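Local coordinates for protein fructokinase (Vibrio cholerae serotype O1, PDB 5EYN) that catalyses the ATP-dependent phosphorylation of fructose, as a metal-binding sugar kinase of the PfkB family, at residues W22-A27 with A62-V67; L273-V278 with L289-W294. One frame throughout, in Å; residues are numbered along the deposited sequence.

Contact 1: W22-A27 with A62-V67. With FRU (beta-D-fructofuranose), chain B.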
ATOM      1  N   TRP A  22      24.541  -6.896 -11.601  1.00  8.74           N
ATOM      2  CA  TRP A  22      23.689  -7.191 -10.457  1.00  9.11           C
ATOM      3  C   TRP A  22      22.990  -5.922 -10.023  1.00  8.94           C
ATOM      4  O   TRP A  22      23.616  -4.874  -9.904  1.00  9.18           O
ATOM      5  CB  TRP A  22      24.534  -7.692  -9.280  1.00  9.14           C
ATOM      6  CG  TRP A  22      25.070  -9.083  -9.414  1.00 10.50           C
ATOM      7  CD1 TRP A  22      26.348  -9.436  -9.748  1.00 10.97           C
ATOM      8  CD2 TRP A  22      24.359 -10.312  -9.204  1.00 10.89           C
ATOM      9  NE1 TRP A  22      26.472 -10.791  -9.753  1.00 12.35           N
ATOM     10  CE2 TRP A  22      25.270 -11.359  -9.429  1.00 12.26           C
ATOM     11  CE3 TRP A  22      23.041 -10.628  -8.860  1.00 11.13           C
ATOM     12  CZ2 TRP A  22      24.908 -12.698  -9.313  1.00 13.15           C
ATOM     13  CZ3 TRP A  22      22.686 -11.953  -8.749  1.00 12.59           C
ATOM     14  CH2 TRP A  22      23.611 -12.968  -8.970  1.00 13.60           C
ATOM     15  N   LEU A  23      21.695  -6.045  -9.774  1.00  8.88           N
ATOM     16  CA  LEU A  23      20.863  -4.982  -9.244  1.00  8.52           C
ATOM     17  C   LEU A  23      20.328  -5.459  -7.901  1.00  8.20           C
ATOM     18  O   LEU A  23      19.953  -6.613  -7.753  1.00  9.60           O
ATOM     19  CB  LEU A  23      19.694  -4.677 -10.201  1.00 10.65           C
ATOM     20  CG  LEU A  23      19.969  -4.117 -11.603  1.00 14.24           C
ATOM     21  CD1 LEU A  23      20.918  -2.959 -11.582  1.00 15.97           C
ATOM     22  CD2 LEU A  23      20.507  -5.211 -12.525  1.00 13.91           C
ATOM     23  N   THR A  24      20.288  -4.567  -6.930  1.00  7.77           N
ATOM     24  CA  THR A  24      19.702  -4.900  -5.650  1.00  7.24           C
ATOM     25  C   THR A  24      18.922  -3.719  -5.114  1.00  7.28           C
ATOM     26  O   THR A  24      19.227  -2.574  -5.434  1.00  8.07           O
ATOM     27  CB  THR A  24      20.785  -5.330  -4.634  1.00  8.67           C
ATOM     28  OG1 THR A  24      20.181  -5.722  -3.409  1.00  9.08           O
ATOM     29  CG2 THR A  24      21.782  -4.211  -4.335  1.00  9.77           C
ATOM     30  N   GLY A  25      17.891  -4.005  -4.325  1.00  7.20           N
ATOM     31  CA  GLY A  25      17.112  -2.960  -3.697  1.00  6.75           C
ATOM     32  C   GLY A  25      15.641  -3.265  -3.767  1.00  7.10           C
ATOM     33  O   GLY A  25      15.226  -4.400  -3.535  1.00  7.28           O
ATOM     34  N   ASP A  26      14.862  -2.246  -4.099  1.00  6.42           N
ATOM     35  CA  ASP A  26      13.407  -2.314  -4.025  1.00  6.90           C
ATOM     36  C   ASP A  26      12.747  -2.520  -5.367  1.00  6.96           C
ATOM     37  O   ASP A  26      12.860  -1.683  -6.244  1.00  7.71           O
ATOM     38  CB  ASP A  26      12.837  -1.054  -3.366  1.00  6.79           C
ATOM     39  CG  ASP A  26      13.204   0.247  -4.080  1.00  6.95           C
ATOM     40  OD1 ASP A  26      12.288   1.115  -4.220  1.00  7.41           O
ATOM     41  OD2 ASP A  26      14.388   0.449  -4.455  1.00  6.34           O
ATOM     42  N   ALA A  27      12.075  -3.653  -5.490  1.00  7.21           N
ATOM     43  CA  ALA A  27      11.078  -3.865  -6.524  1.00  7.48           C
ATOM     44  C   ALA A  27       9.742  -3.414  -5.942  1.00  7.83           C
ATOM     45  O   ALA A  27       9.391  -3.783  -4.825  1.00  9.70           O
ATOM     46  CB  ALA A  27      11.041  -5.329  -6.931  1.00  8.66           C
ATOM     47  N   ALA A  62      20.765  -9.306 -13.337  1.00  9.61           N
ATOM     48  CA  ALA A  62      20.327 -10.227 -12.296  1.00  9.05           C
ATOM     49  C   ALA A  62      19.970  -9.393 -11.095  1.00  9.57           C
ATOM     50  O   ALA A  62      20.643  -8.413 -10.824  1.00 10.74           O
ATOM     51  CB  ALA A  62      21.437 -11.210 -11.952  1.00 11.54           C
ATOM     52  N   PHE A  63      18.921  -9.779 -10.380  1.00  9.89           N
ATOM     53  CA  PHE A  63      18.415  -8.995  -9.263  1.00  9.49           C
ATOM     54  C   PHE A  63      18.502  -9.815  -7.997  1.00  9.56           C
ATOM     55  O   PHE A  63      18.147 -10.990  -8.003  1.00 11.76           O
ATOM     56  CB  PHE A  63      16.954  -8.634  -9.521  1.00  9.51           C
ATOM     57  CG  PHE A  63      16.364  -7.661  -8.533  1.00  9.77           C
ATOM     58  CD1 PHE A  63      16.324  -6.317  -8.833  1.00 10.82           C
ATOM     59  CD2 PHE A  63      15.837  -8.085  -7.328  1.00 11.49           C
ATOM     60  CE1 PHE A  63      15.781  -5.415  -7.962  1.00 11.66           C
ATOM     61  CE2 PHE A  63      15.295  -7.177  -6.444  1.00 11.59           C
ATOM     62  CZ  PHE A  63      15.264  -5.842  -6.770  1.00 11.21           C
ATOM     63  N   PHE A  64      18.997  -9.213  -6.917  1.00  8.84           N
ATOM     64  CA  PHE A  64      18.888  -9.832  -5.607  1.00  9.34           C
ATOM     65  C   PHE A  64      18.273  -8.868  -4.624  1.00  9.69           C
ATOM     66  O   PHE A  64      18.574  -7.676  -4.619  1.00  9.30           O
ATOM     67  CB  PHE A  64      20.223 -10.415  -5.084  1.00  9.86           C
ATOM     68  CG  PHE A  64      21.285  -9.403  -4.692  1.00  9.11           C
ATOM     69  CD1 PHE A  64      21.432  -9.001  -3.364  1.00  8.59           C
ATOM     70  CD2 PHE A  64      22.196  -8.928  -5.622  1.00  9.74           C
ATOM     71  CE1 PHE A  64      22.452  -8.122  -2.988  1.00  8.21           C
ATOM     72  CE2 PHE A  64      23.210  -8.041  -5.246  1.00  9.09           C
ATOM     73  CZ  PHE A  64      23.335  -7.649  -3.922  1.00  8.95           C
ATOM     74  N   GLY A  65      17.377  -9.392  -3.802  1.00  9.99           N
ATOM     75  CA  GLY A  65      16.662  -8.558  -2.863  1.00  9.60           C
ATOM     76  C   GLY A  65      15.467  -9.290  -2.297  1.00  9.97           C
ATOM     77  O   GLY A  65      15.292 -10.491  -2.523  1.00 12.47           O
ATOM     78  N   ARG A  66      14.661  -8.564  -1.532  1.00  9.35           N
ATOM     79  CA  ARG A  66      13.448  -9.112  -0.946  1.00  8.80           C
ATOM     80  C   ARG A  66      12.230  -8.324  -1.363  1.00  8.75           C
ATOM     81  O   ARG A  66      12.229  -7.094  -1.347  1.00  9.42           O
ATOM     82  CB  ARG A  66      13.486  -9.078   0.576  1.00 11.07           C
ATOM     83  CG  ARG A  66      14.527  -9.967   1.180  1.00 11.42           C
ATOM     84  CD  ARG A  66      14.426 -10.049   2.685  1.00 12.30           C
ATOM     85  NE  ARG A  66      15.459 -10.952   3.159  1.00 15.64           N
ATOM     86  CZ  ARG A  66      15.284 -11.943   4.023  1.00 19.91           C
ATOM     87  NH1 ARG A  66      14.093 -12.184   4.561  1.00 23.43           N
ATOM     88  NH2 ARG A  66      16.321 -12.693   4.365  1.00 22.39           N
ATOM     89  N   VAL A  67      11.189  -9.059  -1.727  1.00  9.35           N
ATOM     90  CA  VAL A  67       9.841  -8.517  -1.790  1.00  9.45           C
ATOM     91  C   VAL A  67       8.973  -9.255  -0.784  1.00  8.63           C
ATOM     92  O   VAL A  67       9.448 -10.135  -0.074  1.00  9.67           O
ATOM     93  CB  VAL A  67       9.235  -8.650  -3.195  1.00  9.97           C
ATOM     94  CG1 VAL A  67       9.948  -7.714  -4.166  1.00 10.52           C
ATOM     95  CG2 VAL A  67       9.267 -10.103  -3.671  1.00 10.75           C
TER
HETATM   96  C1  FRU B 401      11.503   3.940  -5.781  1.00  6.80           C
HETATM   97  C2  FRU B 401      10.812   4.618  -6.957  1.00  6.46           C
HETATM   98  C3  FRU B 401       9.734   3.828  -7.670  1.00  6.44           C
HETATM   99  C4  FRU B 401       9.895   4.176  -9.113  1.00  6.88           C
HETATM  100  C5  FRU B 401      11.347   4.491  -9.188  1.00  7.15           C
HETATM  101  C6  FRU B 401      11.703   5.545 -10.208  1.00  7.64           C
HETATM  102  O1  FRU B 401      12.265   2.852  -6.200  1.00  7.27           O
HETATM  103  O2  FRU B 401      10.257   5.798  -6.460  1.00  7.36           O
HETATM  104  O3  FRU B 401       8.505   4.156  -7.096  1.00  7.27           O
HETATM  105  O4  FRU B 401       9.591   3.136  -9.980  1.00  7.26           O
HETATM  106  O5  FRU B 401      11.791   4.902  -7.906  1.00  7.26           O
HETATM  107  O6  FRU B 401      13.083   5.811 -10.215  1.00  8.74           O
HETATM  108  O   HOH W   1      15.989  -5.941  -1.292  1.00  8.73           O
HETATM  109  O   HOH W   2      12.786  -5.734  -3.675  1.00  9.17           O

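Contact 2: L273-V278 with L289-W294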
ATOM      1  N   LEU A 273      24.758   1.489 -18.107  1.00  8.84           N
ATOM      2  CA  LEU A 273      25.396   0.289 -17.569  1.00  9.51           C
ATOM      3  C   LEU A 273      25.385  -0.853 -18.561  1.00 10.16           C
ATOM      4  O   LEU A 273      26.320  -1.630 -18.599  1.00 10.97           O
ATOM      5  CB  LEU A 273      24.763  -0.178 -16.248  1.00  9.76           C
ATOM      6  CG  LEU A 273      24.846   0.804 -15.092  1.00  9.42           C
ATOM      7  CD1 LEU A 273      24.227   0.196 -13.839  1.00  9.00           C
ATOM      8  CD2 LEU A 273      26.293   1.206 -14.813  1.00 10.42           C
ATOM      9  N   TYR A 274      24.351  -0.948 -19.396  1.00 10.28           N
ATOM     10  CA  TYR A 274      24.379  -1.950 -20.450  1.00 10.92           C
ATOM     11  C   TYR A 274      25.651  -1.746 -21.282  1.00 10.82           C
ATOM     12  O   TYR A 274      26.418  -2.685 -21.503  1.00 11.98           O
ATOM     13  CB  TYR A 274      23.145  -1.890 -21.352  1.00 11.38           C
ATOM     14  CG  TYR A 274      23.360  -2.737 -22.586  1.00 12.17           C
ATOM     15  CD1 TYR A 274      23.424  -4.123 -22.489  1.00 13.83           C
ATOM     16  CD2 TYR A 274      23.595  -2.157 -23.821  1.00 12.23           C
ATOM     17  CE1 TYR A 274      23.678  -4.914 -23.600  1.00 14.08           C
ATOM     18  CE2 TYR A 274      23.842  -2.940 -24.926  1.00 12.84           C
ATOM     19  CZ  TYR A 274      23.887  -4.315 -24.801  1.00 13.32           C
ATOM     20  OH  TYR A 274      24.133  -5.113 -25.894  1.00 14.50           O
ATOM     21  N   ARG A 275      25.873  -0.524 -21.761  1.00 11.03           N
ATOM     22  CA  ARG A 275      27.028  -0.280 -22.618  1.00 11.32           C
ATOM     23  C   ARG A 275      28.371  -0.434 -21.874  1.00 11.66           C
ATOM     24  O   ARG A 275      29.331  -0.968 -22.426  1.00 12.35           O
ATOM     25  CB  ARG A 275      26.907   1.079 -23.312  1.00 11.92           C
ATOM     26  CG  ARG A 275      25.800   1.123 -24.365  1.00 13.25           C
ATOM     27  CD  ARG A 275      26.063   0.198 -25.537  1.00 15.58           C
ATOM     28  NE  ARG A 275      26.962   0.802 -26.513  1.00 17.45           N
ATOM     29  CZ  ARG A 275      27.432   0.179 -27.587  1.00 19.68           C
ATOM     30  NH1 ARG A 275      27.132  -1.093 -27.817  1.00 21.10           N
ATOM     31  NH2 ARG A 275      28.222   0.827 -28.422  1.00 20.55           N
ATOM     32  N   LEU A 276      28.445  -0.014 -20.615  1.00 11.00           N
ATOM     33  CA  LEU A 276      29.679  -0.221 -19.868  1.00 12.09           C
ATOM     34  C   LEU A 276      29.914  -1.711 -19.654  1.00 12.31           C
ATOM     35  O   LEU A 276      31.053  -2.177 -19.725  1.00 13.11           O
ATOM     36  CB  LEU A 276      29.665   0.519 -18.524  1.00 11.33           C
ATOM     37  CG  LEU A 276      29.511   2.044 -18.583  1.00 11.54           C
ATOM     38  CD1 LEU A 276      29.658   2.615 -17.187  1.00 10.60           C
ATOM     39  CD2 LEU A 276      30.495   2.702 -19.547  1.00 12.45           C
ATOM     40  N   SER A 277      28.837  -2.467 -19.448  1.00 12.38           N
ATOM     41  CA  SER A 277      28.961  -3.891 -19.129  1.00 14.28           C
ATOM     42  C   SER A 277      29.488  -4.721 -20.307  1.00 15.41           C
ATOM     43  O   SER A 277      30.125  -5.749 -20.105  1.00 18.99           O
ATOM     44  CB  SER A 277      27.621  -4.461 -18.637  1.00 14.56           C
ATOM     45  OG  SER A 277      26.707  -4.707 -19.696  1.00 16.22           O
ATOM     46  N   VAL A 278      29.237  -4.274 -21.531  1.00 15.71           N
ATOM     47  CA  VAL A 278      29.669  -5.036 -22.705  1.00 18.50           C
ATOM     48  C   VAL A 278      30.987  -4.512 -23.277  1.00 19.60           C
ATOM     49  O   VAL A 278      31.512  -5.066 -24.249  1.00 21.58           O
ATOM     50  CB  VAL A 278      28.600  -5.038 -23.828  1.00 19.81           C
ATOM     51  CG1 VAL A 278      27.300  -5.659 -23.343  1.00 21.07           C
ATOM     52  CG2 VAL A 278      28.360  -3.636 -24.360  1.00 20.15           C
ATOM     53  N   LEU A 289      31.414   8.010 -23.428  1.00 12.48           N
ATOM     54  CA  LEU A 289      30.570   9.002 -24.088  1.00 13.35           C
ATOM     55  C   LEU A 289      29.488   8.337 -24.933  1.00 13.87           C
ATOM     56  O   LEU A 289      28.357   8.816 -24.994  1.00 13.90           O
ATOM     57  CB  LEU A 289      31.417   9.942 -24.940  1.00 14.96           C
ATOM     58  CG  LEU A 289      32.358  10.855 -24.155  1.00 15.92           C
ATOM     59  CD1 LEU A 289      33.261  11.579 -25.129  1.00 17.69           C
ATOM     60  CD2 LEU A 289      31.597  11.855 -23.302  1.00 16.28           C
ATOM     61  N   ASP A 290      29.836   7.236 -25.590  1.00 13.95           N
ATOM     62  CA  ASP A 290      28.846   6.445 -26.322  1.00 14.30           C
ATOM     63  C   ASP A 290      27.796   5.849 -25.372  1.00 14.02           C
ATOM     64  O   ASP A 290      26.602   5.817 -25.691  1.00 14.41           O
ATOM     65  CB  ASP A 290      29.553   5.329 -27.102  1.00 17.03           C
ATOM     66  CG  ASP A 290      28.583   4.361 -27.737  1.00 19.53           C
ATOM     67  OD1 ASP A 290      28.115   4.650 -28.849  1.00 20.96           O
ATOM     68  OD2 ASP A 290      28.280   3.314 -27.133  1.00 20.59           O
ATOM     69  N   ALA A 291      28.227   5.380 -24.206  1.00 13.45           N
ATOM     70  CA  ALA A 291      27.286   4.815 -23.237  1.00 12.16           C
ATOM     71  C   ALA A 291      26.292   5.864 -22.768  1.00 11.53           C
ATOM     72  O   ALA A 291      25.116   5.558 -22.579  1.00 11.59           O
ATOM     73  CB  ALA A 291      28.019   4.214 -22.048  1.00 11.44           C
ATOM     74  N   VAL A 292      26.754   7.103 -22.625  1.00 11.20           N
ATOM     75  CA  VAL A 292      25.882   8.208 -22.225  1.00 11.67           C
ATOM     76  C   VAL A 292      24.931   8.593 -23.363  1.00 11.68           C
ATOM     77  O   VAL A 292      23.788   8.967 -23.117  1.00 11.54           O
ATOM     78  CB  VAL A 292      26.695   9.422 -21.737  1.00 11.20           C
ATOM     79  CG1 VAL A 292      25.811  10.622 -21.441  1.00 11.45           C
ATOM     80  CG2 VAL A 292      27.458   9.051 -20.480  1.00 11.35           C
ATOM     81  N   LYS A 293      25.376   8.474 -24.603  1.00 12.51           N
ATOM     82  CA  LYS A 293      24.476   8.702 -25.721  1.00 13.70           C
ATOM     83  C   LYS A 293      23.327   7.693 -25.683  1.00 13.52           C
ATOM     84  O   LYS A 293      22.165   8.051 -25.867  1.00 13.26           O
ATOM     85  CB  LYS A 293      25.256   8.591 -27.036  1.00 15.70           C
ATOM     86  CG  LYS A 293      24.425   8.697 -28.296  1.00 18.72           C
ATOM     87  CD  LYS A 293      25.311   8.635 -29.559  1.00 21.26           C
ATOM     88  CE  LYS A 293      24.494   8.845 -30.835  1.00 25.84           C
ATOM     89  NZ  LYS A 293      25.358   8.845 -32.044  1.00 29.26           N
ATOM     90  N   TRP A 294      23.650   6.428 -25.446  1.00 12.69           N
ATOM     91  CA  TRP A 294      22.619   5.411 -25.266  1.00 13.12           C
ATOM     92  C   TRP A 294      21.728   5.755 -24.080  1.00 11.41           C
ATOM     93  O   TRP A 294      20.504   5.639 -24.158  1.00 12.00           O
ATOM     94  CB  TRP A 294      23.247   4.036 -25.036  1.00 12.49           C
ATOM     95  CG  TRP A 294      23.687   3.325 -26.293  1.00 14.33           C
ATOM     96  CD1 TRP A 294      24.475   3.823 -27.300  1.00 15.05           C
ATOM     97  CD2 TRP A 294      23.355   1.986 -26.673  1.00 14.70           C
ATOM     98  NE1 TRP A 294      24.650   2.872 -28.278  1.00 14.99           N
ATOM     99  CE2 TRP A 294      23.972   1.737 -27.917  1.00 15.02           C
ATOM    100  CE3 TRP A 294      22.606   0.970 -26.078  1.00 13.79           C
ATOM    101  CZ2 TRP A 294      23.853   0.517 -28.573  1.00 15.91           C
ATOM    102  CZ3 TRP A 294      22.479  -0.234 -26.731  1.00 14.10           C
ATOM    103  CH2 TRP A 294      23.104  -0.454 -27.964  1.00 14.86           C
TER

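Contact 1: W22-A27 with A62-V67
Leu23 binds the neighbouring strand through both of its backbone polar atoms: Leu23 N donates to Ala62 O at 2.8 Å, and Leu23 O accepts from Phe64 N at 2.9 Å. A single residue of one strand thus serves two of the other, the pattern of a parallel ladder. A third bond comes from a side chain: the hydroxyl of Thr24 donates to Phe64 O, with OG1 to O at 2.8 Å and the donor tilted 35° from the carbonyl plane. OG1 stands anti to the backbone N (chi1 -177°), which turns it to the neighbouring strand.

Strands 21-24 and 61-68 lie side by side in the large central sheet of the ribokinase-like fold; strand 86-93 flanks 61-68, and strand 138-142 flanks 21-24. Past Thr24 the two chains part, and two waters fill in: one bridges Gly25 O and Arg66 N, the other links Gly25 O, Ala27 N and Arg66 O. Gly25 has backbone angles that would press a CB against the preceding carbonyl, a place suited to glycine.

Apolar contacts occupy both faces of the sheet. On the face of Trp22, Ala62 CB sits over the six-membered ring, 3.5 Å from CZ3, where a small methyl allows the indole to lie close; Trp22 NE1 is hydrogen-bonded to Glu137 OE1, outside the two segments. Thr24 CB lies over the centre of the Phe64 ring, 3.6 Å from its centroid, a CH-pi contact. On the other face, Leu23 CB meets Phe63 CD1. Farther along, Ala27 CB touches Val67 CG1 at 3.8 Å.

Beyond Gly25, Asp26 OD1 accepts a hydrogen bond from fructose O1 at 2.6 Å, a carboxylate suiting a hydroxyl donor; Asp30 and Asp266 also bond the sugar.

Contact 2: L273-V278 with L289-W294
Arg275 lays its guanidinium flat on the indole of Trp294, the planes only 4° apart and the centres 4.3 Å from each other. The aliphatic part of the arginine shares in this: CD stands over the six-membered ring, 3.4 Å from its centroid, in a CH-pi contact, while CZ is displaced from the ring normal, so the cation-pi component is off-centre. Bends at chi2 and chi3 fold the chain back over the ring. A long side chain with a flat cationic end suits the place, since it offers methylenes to the indole and still has N-H groups at its rim for an acid.

That acid is Asp290, one turn before Trp294 on the same helix. Its OD2 alone takes both bonds of a side-on salt bridge, from Arg275 NE at 2.9 Å and from Arg275 NH2 at 2.8 Å. OD2 lies in the guanidinium plane, but the carboxylate is turned 59° from that plane, and NH2 reaches OD2 from above the carboxylate. Held at its edge and backed by the indole, the guanidinium has its rotation fixed.

Helices 264-278 and 285-302 run roughly antiparallel here, at 146° with local axes 8.5 Å apart, as consecutive helices of the ribokinase-like fold. Ala291 allows this approach: its CB packs against Arg275 CB at 3.6 Å and, on the more buried side, against Leu276 CD2. A side chain of one methyl suits a place where the backbones come so near.

Tyr274 also meets the six-membered ring of the indole, with CE2 at 3.5 Å from Trp294 CZ3. Their rings are near parallel but slid apart and barely overlap. Tyr319 of helix 315-322 adds an edge-to-face contact to the Trp294 ring.

In the fold
From the N terminus, the chain lays down strand 21-24, then makes strands 28-33 and 38-44 of the smaller sheet and helix 46-56 before strand 61-68 returns to close contact 1. Contact 2 opens much later, after the rest of the large sheet is built, and closes a short hairpin of helices 264-278 and 285-302. The two loops are in series, neither nested nor crossed, with centres about 21 Å apart and nearest atoms about 5 Å apart without touching. Strand 138-142 lies between them in the fold: it borders strand 21-24 in the sheet, and its His140 and Trp138 receive Leu273 and Leu276 of contact 2.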